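Local structure of EmrA (4TKO) at residues 22-33 / 235-246; 40-51 / 220-230. The protein serves as the periplasmic adaptor of a major facilitator superfamily multidrug efflux pump and probably takes part in moving xenobiotics across the cell envelope. All coordinates share one frame; numbering follows the deposited sequence.

Interaction 1. Residues 22-33 / 235-246; sequences YLSFRVSGKVIE and ISRGDVVRAGQP
Ile235 opens the contact by placing CD1 at the edge of the Phe25 ring, near the ring plane. The same methyl meets Val31 CG2 at 4.1 Å. Ser236 to Asp239 then form a type II beta turn. Within it, Ser236 N bonds Asp239 OD2, which it meets from above the carboxylate plane. Arg237 lays CG, CD and NE along the carbonyl oxygen of Ile32, and its NE makes a weak hydrogen bond there. Gly238 N donates to Val31 O at 2.7 Å, with the donor tilted 28° from the carbonyl plane. Asp239 O in turn accepts Val31 N at 2.9 Å, so Val31 is bonded through both its N and its O. Val240 faces Lys30 as an antiparallel non-hydrogen-bonded pair. Val241 and Gly29 form the hydrogen-bonded pair beside it, with Val241 N to Gly29 O at 3.0 Å. Val241 splits its branches. CG1, anti to its own carbonyl carbon (chi1 -56°), meets Val31 CG2, while CG2 reaches Phe25 CD1 at 4.0 Å. A second type II turn runs from Arg242 to Gln245, and Gln245 OE1 accepts Arg242 N. Ala243 CB rests against Arg26 O. Gly244 N donates to Phe25 O at 2.8 Å, almost in line with the carbonyl. Pro246 CA closes the run with a CH...O contact to Leu23 O. Leu51 of strand 47-51 also packs on Phe25 and Val31. This edge of the barrel-sandwich hybrid (lipoyl-like) domain is thus held in register by main-chain bonds and backed by apolar packing among Phe25, Val31, Ile235 and Val241; the weak Arg237 bond probably adds little.

Interaction 2. Residues 40-51 / 220-230; sequences DYVKRGEALAKL and TVLIAPFDGVV
Tyr41 lies beside Val229, and its CD1 meets Val229 CG1 at 3.4 Å, at the ring edge. With CG anti to the backbone N (chi1 -171°), the ring is laid across residues 227-229. One ring face has Gly228 O above it, offset toward the rim. The ring and the Asp227 carboxylate are nearly parallel, their planes 1° apart, and Tyr41 OH approaches Asp227 CB. The other apolar contacts are made by alanine, valine and leucine side chains. Ala47 CB touches Val221 CG1 at 3.7 Å. Leu48 divides its methyls, with CD1 near Leu222 CG and CD2 near Ala224 CB at 4.1 Å. Leu23 packs on Leu48 from strand 7-24, and Phe25 packs on Leu222.

Backbone hydrogen bonds join the segments in two antiparallel runs. Val42 and Gly228 bond each other in both directions, with Val42 N to Gly228 O at 2.8 Å. Farther along, Leu48 N donates to Leu222 O and Leu51 N to Thr220 O. The two runs belong to different sheets of the barrel-sandwich hybrid, the lipoyl-like domain of membrane fusion proteins. Strand 221-223 follows directly on helix 202-218, so the pairing with strand 47-51 lies at the root of the helical hairpin.

Between the runs, a type II turn from Lys43 to Glu46 carries the chain across. Gly45 N reaches Ala224 O in the carbonyl plane, on a lone pair, and Ala224 N donates to Glu46 O, so Ala224 is bonded through both its N and its O. Lys43 N bonds Glu46 OE1 inside the turn, while Glu46 OE2 pairs with Lys36.

The polar side-chain contacts gather at Asp227. Its OD1 accepts Arg44 N at 3.0 Å, from 58° above the carboxylate plane. The aliphatic chain of Lys43 runs past the same oxygen, with its NZ 4.3 Å away, beyond a salt bridge.

From the N terminus, the end of strand 7-24 begins residues 22-33, the first side of interaction 1. The chain then supplies residues 40-51 to interaction 2. The long helical excursion follows, and residues 220-230 return to close interaction 2. Residues 235-246 close interaction 1 soon after. Interaction 2 is therefore nested inside the loop of interaction 1, and the two do not cross. Strands 29-34 and 47-51 are neighbours in a four-stranded antiparallel sheet with 221-223 and 240-241 outermost. Backbone bonds from Lys50 to Ile32 and Glu33 join the contacts directly. Together they tie the strands before and after the helical hairpin into one domain.

Interaction 1. Residues 22-33 / 235-246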
# COMPACT_ATOMS: atom_id res chain seq x y z
N TYR A 22 -30.69 -10.51 5.51
CA TYR A 22 -30.95 -9.13 5.19
C TYR A 22 -29.73 -8.57 4.46
O TYR A 22 -28.62 -8.85 4.87
CB TYR A 22 -31.29 -8.34 6.46
CG TYR A 22 -32.57 -8.82 7.14
CD1 TYR A 22 -33.82 -8.52 6.61
CD2 TYR A 22 -32.53 -9.56 8.32
CE1 TYR A 22 -34.98 -8.97 7.20
CE2 TYR A 22 -33.68 -9.99 8.94
CZ TYR A 22 -34.91 -9.71 8.37
OH TYR A 22 -36.08 -10.15 8.97
N LEU A 23 -29.94 -7.84 3.37
CA LEU A 23 -28.84 -7.22 2.63
C LEU A 23 -28.81 -5.72 2.83
O LEU A 23 -29.85 -5.07 2.91
CB LEU A 23 -28.92 -7.51 1.13
CG LEU A 23 -29.14 -8.98 0.82
CD1 LEU A 23 -29.19 -9.17 -0.68
CD2 LEU A 23 -28.04 -9.79 1.46
N SER A 24 -27.61 -5.17 2.85
CA SER A 24 -27.46 -3.75 3.08
C SER A 24 -26.32 -3.20 2.22
O SER A 24 -25.52 -3.96 1.70
CB SER A 24 -27.22 -3.50 4.56
OG SER A 24 -25.90 -3.90 4.89
N PHE A 25 -26.27 -1.89 2.04
CA PHE A 25 -25.11 -1.23 1.45
C PHE A 25 -24.06 -1.03 2.55
O PHE A 25 -24.41 -0.83 3.73
CB PHE A 25 -25.49 0.13 0.83
CG PHE A 25 -26.46 0.03 -0.33
CD1 PHE A 25 -27.82 -0.04 -0.11
CD2 PHE A 25 -26.00 0.05 -1.65
CE1 PHE A 25 -28.72 -0.13 -1.17
CE2 PHE A 25 -26.88 -0.02 -2.71
CZ PHE A 25 -28.24 -0.12 -2.47
N ARG A 26 -22.77 -1.07 2.19
CA ARG A 26 -21.71 -0.86 3.17
C ARG A 26 -21.42 0.62 3.33
O ARG A 26 -20.68 1.04 4.21
CB ARG A 26 -20.44 -1.63 2.78
CG ARG A 26 -20.68 -3.12 2.51
CD ARG A 26 -19.40 -3.86 2.18
NE ARG A 26 -18.34 -3.53 3.13
CZ ARG A 26 -17.09 -3.21 2.79
NH1 ARG A 26 -16.74 -3.18 1.51
NH2 ARG A 26 -16.19 -2.92 3.72
N VAL A 27 -22.06 1.43 2.50
CA VAL A 27 -22.01 2.88 2.64
C VAL A 27 -23.43 3.44 2.60
O VAL A 27 -24.38 2.77 2.16
CB VAL A 27 -21.16 3.55 1.51
CG1 VAL A 27 -19.73 3.10 1.59
CG2 VAL A 27 -21.73 3.23 0.15
N SER A 28 -23.58 4.69 3.03
CA SER A 28 -24.87 5.35 2.94
C SER A 28 -24.98 6.11 1.62
O SER A 28 -23.99 6.34 0.94
CB SER A 28 -25.08 6.30 4.12
OG SER A 28 -24.16 7.38 4.06
N GLY A 29 -26.20 6.49 1.26
CA GLY A 29 -26.41 7.21 0.03
C GLY A 29 -27.85 7.22 -0.40
O GLY A 29 -28.70 6.71 0.33
N LYS A 30 -28.12 7.80 -1.57
CA LYS A 30 -29.47 7.91 -2.12
C LYS A 30 -29.70 6.82 -3.15
O LYS A 30 -28.95 6.72 -4.13
CB LYS A 30 -29.69 9.29 -2.77
CG LYS A 30 -31.12 9.52 -3.25
CD LYS A 30 -31.32 10.85 -3.94
CE LYS A 30 -32.57 11.55 -3.44
NZ LYS A 30 -32.24 12.42 -2.25
N VAL A 31 -30.72 5.99 -2.94
CA VAL A 31 -31.02 4.96 -3.92
C VAL A 31 -31.45 5.60 -5.22
O VAL A 31 -32.38 6.41 -5.24
CB VAL A 31 -32.13 4.02 -3.47
CG1 VAL A 31 -32.41 3.00 -4.56
CG2 VAL A 31 -31.76 3.34 -2.18
N ILE A 32 -30.81 5.23 -6.33
CA ILE A 32 -31.25 5.79 -7.61
C ILE A 32 -31.77 4.77 -8.62
O ILE A 32 -32.34 5.16 -9.63
CB ILE A 32 -30.13 6.60 -8.28
CG1 ILE A 32 -28.95 5.71 -8.64
CG2 ILE A 32 -29.73 7.75 -7.41
CD1 ILE A 32 -27.84 6.46 -9.32
N GLU A 33 -31.57 3.49 -8.35
CA GLU A 33 -32.00 2.42 -9.24
C GLU A 33 -32.29 1.14 -8.47
O GLU A 33 -31.53 0.76 -7.57
CB GLU A 33 -30.95 2.14 -10.31
CG GLU A 33 -30.63 3.31 -11.20
CD GLU A 33 -31.77 3.64 -12.13
OE1 GLU A 33 -32.73 2.83 -12.23
OE2 GLU A 33 -31.71 4.71 -12.77
N ILE A 235 -36.72 -0.83 0.10
CA ILE A 235 -36.26 0.46 -0.42
C ILE A 235 -36.93 0.85 -1.72
O ILE A 235 -37.34 0.01 -2.51
CB ILE A 235 -34.74 0.50 -0.64
CG1 ILE A 235 -34.34 -0.64 -1.58
CG2 ILE A 235 -34.02 0.37 0.68
CD1 ILE A 235 -32.92 -0.58 -2.10
N SER A 236 -37.02 2.15 -1.93
CA SER A 236 -37.56 2.67 -3.16
C SER A 236 -36.56 3.63 -3.74
O SER A 236 -35.78 4.25 -3.00
CB SER A 236 -38.90 3.37 -2.93
OG SER A 236 -39.90 2.43 -2.59
N ARG A 237 -36.60 3.78 -5.05
CA ARG A 237 -35.90 4.86 -5.71
C ARG A 237 -36.10 6.16 -4.95
O ARG A 237 -37.21 6.52 -4.60
CB ARG A 237 -36.39 4.99 -7.13
CG ARG A 237 -35.34 5.47 -8.04
CD ARG A 237 -35.68 5.25 -9.49
NE ARG A 237 -35.14 6.38 -10.21
CZ ARG A 237 -35.73 7.56 -10.23
NH1 ARG A 237 -36.88 7.72 -9.61
NH2 ARG A 237 -35.18 8.58 -10.87
N GLY A 238 -34.99 6.83 -4.63
CA GLY A 238 -35.06 8.11 -3.95
C GLY A 238 -35.00 8.08 -2.43
O GLY A 238 -34.91 9.14 -1.79
N ASP A 239 -35.02 6.89 -1.85
CA ASP A 239 -34.88 6.78 -0.39
C ASP A 239 -33.41 7.01 0.01
O ASP A 239 -32.50 6.61 -0.72
CB ASP A 239 -35.37 5.41 0.10
CG ASP A 239 -36.89 5.20 -0.08
OD1 ASP A 239 -37.64 6.19 -0.25
OD2 ASP A 239 -37.34 4.03 -0.03
N VAL A 240 -33.18 7.69 1.13
CA VAL A 240 -31.80 7.79 1.65
C VAL A 240 -31.57 6.67 2.64
O VAL A 240 -32.23 6.62 3.68
CB VAL A 240 -31.48 9.13 2.37
CG1 VAL A 240 -30.12 9.03 3.01
CG2 VAL A 240 -31.49 10.29 1.44
N VAL A 241 -30.65 5.78 2.35
CA VAL A 241 -30.37 4.71 3.29
C VAL A 241 -29.06 4.96 4.03
O VAL A 241 -28.21 5.75 3.60
CB VAL A 241 -30.29 3.35 2.61
CG1 VAL A 241 -31.56 3.08 1.87
CG2 VAL A 241 -29.12 3.31 1.64
N ARG A 242 -28.85 4.21 5.08
CA ARG A 242 -27.63 4.25 5.82
C ARG A 242 -26.85 3.00 5.64
O ARG A 242 -27.36 2.02 5.24
CB ARG A 242 -27.96 4.39 7.26
CG ARG A 242 -28.49 5.73 7.60
CD ARG A 242 -29.02 5.71 8.99
NE ARG A 242 -29.13 7.05 9.51
CZ ARG A 242 -30.03 7.39 10.40
NH1 ARG A 242 -30.87 6.49 10.84
NH2 ARG A 242 -30.10 8.63 10.83
N ALA A 243 -25.59 3.04 5.94
CA ALA A 243 -24.77 1.84 5.91
C ALA A 243 -25.32 0.77 6.85
O ALA A 243 -25.59 1.05 8.03
CB ALA A 243 -23.39 2.15 6.28
N GLY A 244 -25.50 -0.43 6.30
CA GLY A 244 -25.94 -1.58 7.06
C GLY A 244 -27.43 -1.69 7.28
O GLY A 244 -27.90 -2.68 7.83
N GLN A 245 -28.17 -0.73 6.78
CA GLN A 245 -29.60 -0.72 6.88
C GLN A 245 -30.21 -1.57 5.81
O GLN A 245 -29.91 -1.39 4.67
CB GLN A 245 -30.06 0.70 6.71
CG GLN A 245 -31.53 0.88 6.44
CD GLN A 245 -31.90 2.28 6.02
OE1 GLN A 245 -31.09 3.14 6.01
NE2 GLN A 245 -33.12 2.50 5.68
N PRO A 246 -31.07 -2.48 6.21
CA PRO A 246 -31.66 -3.52 5.35
C PRO A 246 -32.36 -2.96 4.11
O PRO A 246 -33.24 -2.09 4.19
CB PRO A 246 -32.68 -4.18 6.28
CG PRO A 246 -32.16 -3.92 7.65
CD PRO A 246 -31.60 -2.54 7.58

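Interaction 2. Residues 40-51 / 220-230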
# COMPACT_ATOMS: atom_id res chain seq x y z
N ASP A 40 -38.20 -11.93 -7.13
CA ASP A 40 -37.17 -12.27 -8.12
C ASP A 40 -36.20 -13.31 -7.60
O ASP A 40 -35.81 -13.28 -6.43
CB ASP A 40 -36.39 -11.04 -8.57
CG ASP A 40 -37.21 -10.13 -9.45
OD1 ASP A 40 -38.25 -10.62 -9.96
OD2 ASP A 40 -36.83 -8.95 -9.64
N TYR A 41 -35.84 -14.25 -8.47
CA TYR A 41 -34.71 -15.14 -8.22
C TYR A 41 -33.45 -14.43 -8.67
O TYR A 41 -33.43 -13.81 -9.74
CB TYR A 41 -34.86 -16.47 -8.95
CG TYR A 41 -33.83 -17.50 -8.54
CD1 TYR A 41 -34.03 -18.30 -7.43
CD2 TYR A 41 -32.66 -17.66 -9.26
CE1 TYR A 41 -33.08 -19.24 -7.04
CE2 TYR A 41 -31.71 -18.59 -8.89
CZ TYR A 41 -31.92 -19.38 -7.78
OH TYR A 41 -30.98 -20.32 -7.41
N VAL A 42 -32.41 -14.49 -7.85
CA VAL A 42 -31.18 -13.80 -8.20
C VAL A 42 -29.97 -14.67 -7.96
O VAL A 42 -29.90 -15.46 -7.02
CB VAL A 42 -31.01 -12.47 -7.43
CG1 VAL A 42 -31.89 -11.41 -8.05
CG2 VAL A 42 -31.33 -12.65 -5.97
N LYS A 43 -29.01 -14.50 -8.86
CA LYS A 43 -27.80 -15.30 -8.88
C LYS A 43 -26.72 -14.53 -8.14
O LYS A 43 -26.61 -13.30 -8.26
CB LYS A 43 -27.41 -15.61 -10.33
CG LYS A 43 -26.77 -16.98 -10.55
CD LYS A 43 -27.78 -18.12 -10.53
CE LYS A 43 -27.09 -19.47 -10.79
NZ LYS A 43 -28.05 -20.60 -11.00
N ARG A 44 -25.93 -15.26 -7.35
CA ARG A 44 -24.79 -14.69 -6.66
C ARG A 44 -23.98 -13.79 -7.58
O ARG A 44 -23.44 -14.25 -8.58
CB ARG A 44 -23.90 -15.80 -6.10
CG ARG A 44 -22.56 -15.34 -5.63
CD ARG A 44 -21.80 -16.43 -4.85
NE ARG A 44 -21.42 -17.58 -5.66
CZ ARG A 44 -20.45 -17.55 -6.58
NH1 ARG A 44 -19.79 -16.42 -6.80
NH2 ARG A 44 -20.16 -18.64 -7.28
N GLY A 45 -23.93 -12.50 -7.25
CA GLY A 45 -23.17 -11.55 -8.03
C GLY A 45 -24.02 -10.51 -8.73
O GLY A 45 -23.53 -9.45 -9.08
N GLU A 46 -25.29 -10.82 -8.94
CA GLU A 46 -26.21 -9.89 -9.58
C GLU A 46 -26.36 -8.60 -8.79
O GLU A 46 -26.33 -8.61 -7.55
CB GLU A 46 -27.60 -10.51 -9.77
CG GLU A 46 -27.67 -11.69 -10.72
CD GLU A 46 -29.08 -11.95 -11.23
OE1 GLU A 46 -29.53 -13.11 -11.14
OE2 GLU A 46 -29.74 -11.00 -11.72
N ALA A 47 -26.52 -7.49 -9.51
CA ALA A 47 -26.85 -6.22 -8.86
C ALA A 47 -28.33 -6.21 -8.52
O ALA A 47 -29.16 -6.62 -9.33
CB ALA A 47 -26.51 -5.04 -9.73
N LEU A 48 -28.64 -5.74 -7.32
CA LEU A 48 -30.02 -5.66 -6.87
C LEU A 48 -30.46 -4.23 -6.89
O LEU A 48 -31.62 -3.94 -7.20
CB LEU A 48 -30.18 -6.25 -5.47
CG LEU A 48 -29.55 -7.63 -5.26
CD1 LEU A 48 -29.64 -8.03 -3.81
CD2 LEU A 48 -30.21 -8.69 -6.13
N ALA A 49 -29.54 -3.33 -6.57
CA ALA A 49 -29.87 -1.91 -6.47
C ALA A 49 -28.61 -1.07 -6.49
O ALA A 49 -27.51 -1.59 -6.38
CB ALA A 49 -30.65 -1.65 -5.24
N LYS A 50 -28.76 0.25 -6.60
CA LYS A 50 -27.59 1.09 -6.77
C LYS A 50 -27.79 2.46 -6.14
O LYS A 50 -28.89 3.01 -6.19
CB LYS A 50 -27.28 1.21 -8.27
CG LYS A 50 -26.24 2.24 -8.63
CD LYS A 50 -26.65 2.96 -9.92
CE LYS A 50 -25.44 3.20 -10.82
NZ LYS A 50 -24.97 1.93 -11.45
N LEU A 51 -26.73 2.98 -5.53
CA LEU A 51 -26.77 4.32 -4.95
C LEU A 51 -26.14 5.35 -5.88
O LEU A 51 -25.34 5.02 -6.75
CB LEU A 51 -26.06 4.33 -3.60
CG LEU A 51 -26.58 3.39 -2.49
CD1 LEU A 51 -25.75 3.54 -1.21
CD2 LEU A 51 -28.05 3.63 -2.19
N THR A 220 -21.38 1.12 -3.75
CA THR A 220 -22.64 1.79 -4.03
C THR A 220 -23.54 0.88 -4.85
O THR A 220 -24.73 1.14 -5.00
CB THR A 220 -22.46 3.13 -4.75
OG1 THR A 220 -21.71 2.94 -5.95
CG2 THR A 220 -21.74 4.14 -3.85
N VAL A 221 -22.98 -0.21 -5.36
CA VAL A 221 -23.83 -1.21 -5.98
C VAL A 221 -24.02 -2.41 -5.06
O VAL A 221 -23.08 -3.13 -4.75
CB VAL A 221 -23.29 -1.70 -7.33
CG1 VAL A 221 -24.25 -2.72 -7.93
CG2 VAL A 221 -23.13 -0.52 -8.29
N LEU A 222 -25.25 -2.61 -4.64
CA LEU A 222 -25.63 -3.77 -3.85
C LEU A 222 -25.70 -5.06 -4.66
O LEU A 222 -26.64 -5.26 -5.43
CB LEU A 222 -26.99 -3.49 -3.19
CG LEU A 222 -27.55 -4.59 -2.31
CD1 LEU A 222 -26.51 -5.06 -1.30
CD2 LEU A 222 -28.78 -4.09 -1.61
N ILE A 223 -24.73 -5.95 -4.50
CA ILE A 223 -24.77 -7.20 -5.25
C ILE A 223 -25.13 -8.36 -4.34
O ILE A 223 -24.91 -8.28 -3.13
CB ILE A 223 -23.44 -7.51 -5.98
CG1 ILE A 223 -22.38 -8.02 -5.01
CG2 ILE A 223 -22.94 -6.29 -6.72
CD1 ILE A 223 -21.11 -8.44 -5.70
N ALA A 224 -25.69 -9.42 -4.91
CA ALA A 224 -26.19 -10.55 -4.13
C ALA A 224 -25.07 -11.49 -3.69
O ALA A 224 -24.26 -11.93 -4.51
CB ALA A 224 -27.24 -11.31 -4.92
N PRO A 225 -25.03 -11.80 -2.38
CA PRO A 225 -23.99 -12.62 -1.73
C PRO A 225 -24.14 -14.11 -1.99
O PRO A 225 -23.19 -14.88 -1.82
CB PRO A 225 -24.19 -12.32 -0.25
CG PRO A 225 -25.67 -12.01 -0.14
CD PRO A 225 -26.02 -11.29 -1.42
N PHE A 226 -25.34 -14.53 -2.39
CA PHE A 226 -25.57 -15.92 -2.72
C PHE A 226 -26.78 -16.02 -3.65
O PHE A 226 -27.47 -15.02 -3.86
CB PHE A 226 -25.75 -16.75 -1.44
CG PHE A 226 -26.84 -16.26 -0.52
CD1 PHE A 226 -28.17 -16.59 -0.77
CD2 PHE A 226 -26.53 -15.49 0.59
CE1 PHE A 226 -29.19 -16.15 0.08
CE2 PHE A 226 -27.53 -15.04 1.45
CZ PHE A 226 -28.87 -15.37 1.20
N ASP A 227 -27.00 -17.20 -4.24
CA ASP A 227 -28.21 -17.45 -5.03
C ASP A 227 -29.40 -17.48 -4.09
O ASP A 227 -29.30 -18.04 -3.00
CB ASP A 227 -28.12 -18.78 -5.80
CG ASP A 227 -26.87 -18.88 -6.66
OD1 ASP A 227 -26.78 -18.14 -7.66
OD2 ASP A 227 -25.98 -19.70 -6.33
N GLY A 228 -30.53 -16.91 -4.50
CA GLY A 228 -31.69 -16.87 -3.62
C GLY A 228 -32.85 -16.11 -4.22
O GLY A 228 -32.76 -15.64 -5.36
N VAL A 229 -33.95 -15.99 -3.47
CA VAL A 229 -35.09 -15.25 -3.99
C VAL A 229 -35.39 -14.07 -3.08
O VAL A 229 -35.24 -14.15 -1.86
CB VAL A 229 -36.35 -16.16 -4.15
CG1 VAL A 229 -35.94 -17.49 -4.74
CG2 VAL A 229 -37.00 -16.40 -2.83
N VAL A 230 -35.82 -12.97 -3.68
CA VAL A 230 -36.06 -11.75 -2.92
C VAL A 230 -37.35 -11.87 -2.15
O VAL A 230 -38.44 -11.83 -2.72
CB VAL A 230 -36.10 -10.51 -3.81
CG1 VAL A 230 -36.27 -9.29 -2.95
CG2 VAL A 230 -34.82 -10.42 -4.60